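Local coordinates for protein aminotransferase (Neisseria meningitidis Z2491, PDB 3JTX) that probably transfers amino groups between amino acids and keto acids, using pyridoxal phosphate bound covalently to a lysine as in other class I and II aminotransferases, at residues A[80-85]-A[210-215]. Residues are numbered along the deposited sequence; the frame is centred on the assembly and turned at random.
Sequences KRRYDG and YSEIYF
OE2 of E212 is held by two donors, one from each segment. R82 NE reaches it at 2.8 Å in a salt bridge, on the syn lone pair, and OG of S211, the preceding residue, takes the anti lone pair, 2.7 Å from E212 OE2. Two donors on one buried oxygen fix the carboxylate's rotation and probably favour its charged form. Glutamate suits by charge and reach, its bend at chi2 turning the acid back to S211, where serine offers a short hydroxyl donor. Arginine suits the other side because its flat head carries several N-H groups: R82 NH2 also donates to the backbone S211 O at 3.1 Å, nearly straight (162°) although from above the carbonyl plane, and has a further acceptor in P220 O. E212 OE2 and S211 O both lie close to the guanidinium plane, while the carboxylate is twisted 53° from it. With CG anti to the backbone N (chi1 170°), R82 leaves helix 69-82 toward the loop. Y83, the first residue beyond helical geometry, has a flat ring that sets CE1 3.4 Å above one face of the R82 guanidinium, toward its rim; its OH touches S211 CB at 3.7 Å. S211 and E212 are the middle of a type I beta turn from Y210, whose hydroxyl bonds O3 of the cofactor-lysine adduct at position 245. Through two N-H groups R82 thus ties a helix C-terminus to the loop after strand 203-207, beside the pyridoxal phosphate site of a fold-type I aminotransferase.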
loop_
_atom_site.group_PDB
_atom_site.type_symbol
_atom_site.label_atom_id
_atom_site.label_comp_id
_atom_site.label_asym_id
_atom_site.label_seq_id
_atom_site.Cartn_x
_atom_site.Cartn_y
_atom_site.Cartn_z
ATOM N N LYS A 80 2.994 25.586 5.740
ATOM C CA LYS A 80 3.237 26.938 6.243
ATOM C C LYS A 80 2.865 27.993 5.206
ATOM O O LYS A 80 2.283 29.034 5.559
ATOM C CB LYS A 80 4.697 27.122 6.664
ATOM C CG LYS A 80 4.894 28.384 7.493
ATOM C CD LYS A 80 6.287 28.486 8.120
ATOM C CE LYS A 80 6.401 29.786 8.910
ATOM N NZ LYS A 80 7.815 30.090 9.288
ATOM N N ARG A 81 3.213 27.735 3.944
ATOM C CA ARG A 81 2.846 28.634 2.848
ATOM C C ARG A 81 1.344 28.670 2.627
ATOM O O ARG A 81 0.769 29.725 2.380
ATOM C CB ARG A 81 3.527 28.210 1.545
ATOM C CG ARG A 81 5.039 28.460 1.516
ATOM C CD ARG A 81 5.596 28.451 0.086
ATOM N NE ARG A 81 5.162 27.307 -0.714
ATOM C CZ ARG A 81 5.691 26.086 -0.646
ATOM N NH1 ARG A 81 6.686 25.829 0.200
ATOM N NH2 ARG A 81 5.229 25.118 -1.429
ATOM N N ARG A 82 0.713 27.506 2.697
ATOM C CA ARG A 82 -0.669 27.357 2.278
ATOM C C ARG A 82 -1.665 27.829 3.339
ATOM O O ARG A 82 -2.732 28.366 2.987
ATOM C CB ARG A 82 -0.943 25.882 1.913
ATOM C CG ARG A 82 -2.415 25.535 1.679
ATOM C CD ARG A 82 -3.023 26.293 0.499
ATOM N NE ARG A 82 -4.400 25.873 0.282
ATOM C CZ ARG A 82 -5.441 26.280 1.002
ATOM N NH1 ARG A 82 -5.285 27.188 1.956
ATOM N NH2 ARG A 82 -6.654 25.808 0.736
ATOM N N TYR A 83 -1.314 27.630 4.614
ATOM C CA TYR A 83 -2.197 27.943 5.739
ATOM C C TYR A 83 -1.642 29.074 6.613
ATOM O O TYR A 83 -1.645 28.998 7.851
ATOM C CB TYR A 83 -2.497 26.663 6.539
ATOM C CG TYR A 83 -3.185 25.629 5.671
ATOM C CD1 TYR A 83 -4.507 25.801 5.252
ATOM C CD2 TYR A 83 -2.502 24.510 5.215
ATOM C CE1 TYR A 83 -5.137 24.856 4.432
ATOM C CE2 TYR A 83 -3.115 23.577 4.405
ATOM C CZ TYR A 83 -4.432 23.749 4.011
ATOM O OH TYR A 83 -4.998 22.807 3.178
ATOM N N ASP A 84 -1.152 30.116 5.934
ATOM C CA ASP A 84 -0.830 31.393 6.542
ATOM C C ASP A 84 0.032 31.267 7.796
ATOM O O ASP A 84 -0.302 31.817 8.840
ATOM C CB ASP A 84 -2.125 32.150 6.849
ATOM C CG ASP A 84 -1.885 33.625 7.121
ATOM O OD1 ASP A 84 -0.904 34.183 6.578
ATOM O OD2 ASP A 84 -2.664 34.215 7.894
ATOM N N GLY A 85 1.139 30.537 7.675
ATOM C CA GLY A 85 2.113 30.394 8.757
ATOM C C GLY A 85 1.965 29.191 9.670
ATOM O O GLY A 85 2.737 29.035 10.605
ATOM N N TYR A 210 -9.074 18.030 -2.164
ATOM C CA TYR A 210 -9.501 19.119 -3.092
ATOM C C TYR A 210 -9.077 20.513 -2.626
ATOM O O TYR A 210 -9.506 21.514 -3.203
ATOM C CB TYR A 210 -11.020 19.080 -3.347
ATOM C CG TYR A 210 -11.447 17.831 -4.083
ATOM C CD1 TYR A 210 -11.397 17.765 -5.476
ATOM C CD2 TYR A 210 -11.864 16.695 -3.382
ATOM C CE1 TYR A 210 -11.773 16.605 -6.150
ATOM C CE2 TYR A 210 -12.229 15.530 -4.049
ATOM C CZ TYR A 210 -12.186 15.489 -5.428
ATOM O OH TYR A 210 -12.555 14.342 -6.092
ATOM N N SER A 211 -8.230 20.601 -1.601
ATOM C CA SER A 211 -7.890 21.908 -1.002
ATOM C C SER A 211 -7.386 22.960 -1.999
ATOM O O SER A 211 -7.511 24.173 -1.738
ATOM C CB SER A 211 -6.830 21.747 0.097
ATOM O OG SER A 211 -5.576 21.412 -0.459
ATOM N N GLU A 212 -6.788 22.518 -3.109
ATOM C CA GLU A 212 -6.184 23.451 -4.073
ATOM C C GLU A 212 -7.057 23.761 -5.273
ATOM O O GLU A 212 -6.668 24.563 -6.103
ATOM C CB GLU A 212 -4.827 22.930 -4.564
ATOM C CG GLU A 212 -3.869 22.623 -3.432
ATOM C CD GLU A 212 -3.800 23.773 -2.470
ATOM O OE1 GLU A 212 -3.289 24.830 -2.882
ATOM O OE2 GLU A 212 -4.316 23.645 -1.335
ATOM N N ILE A 213 -8.229 23.136 -5.370
ATOM C CA ILE A 213 -9.148 23.421 -6.469
ATOM C C ILE A 213 -10.216 24.386 -5.947
ATOM O O ILE A 213 -11.203 23.964 -5.325
ATOM C CB ILE A 213 -9.780 22.127 -7.059
ATOM C CG1 ILE A 213 -8.702 21.056 -7.350
ATOM C CG2 ILE A 213 -10.565 22.459 -8.299
ATOM C CD1 ILE A 213 -7.573 21.493 -8.244
ATOM N N TYR A 214 -9.983 25.679 -6.193
ATOM C CA TYR A 214 -10.827 26.755 -5.677
ATOM C C TYR A 214 -10.815 27.956 -6.617
ATOM O O TYR A 214 -10.065 27.983 -7.591
ATOM C CB TYR A 214 -10.386 27.179 -4.259
ATOM C CG TYR A 214 -8.955 27.703 -4.139
ATOM C CD1 TYR A 214 -8.642 29.022 -4.453
ATOM C CD2 TYR A 214 -7.929 26.883 -3.690
ATOM C CE1 TYR A 214 -7.333 29.507 -4.338
ATOM C CE2 TYR A 214 -6.617 27.350 -3.580
ATOM C CZ TYR A 214 -6.329 28.674 -3.905
ATOM O OH TYR A 214 -5.038 29.170 -3.791
ATOM N N PHE A 215 -11.634 28.953 -6.297
ATOM C CA PHE A 215 -11.906 30.070 -7.186
ATOM C C PHE A 215 -11.543 31.411 -6.573
ATOM O O PHE A 215 -11.525 31.568 -5.349
ATOM C CB PHE A 215 -13.394 30.044 -7.575
ATOM C CG PHE A 215 -13.881 28.665 -7.904
ATOM C CD1 PHE A 215 -13.400 28.004 -9.026
ATOM C CD2 PHE A 215 -14.753 28.000 -7.059
ATOM C CE1 PHE A 215 -13.791 26.704 -9.313
ATOM C CE2 PHE A 215 -15.149 26.704 -7.337
ATOM C CZ PHE A 215 -14.669 26.050 -8.465
#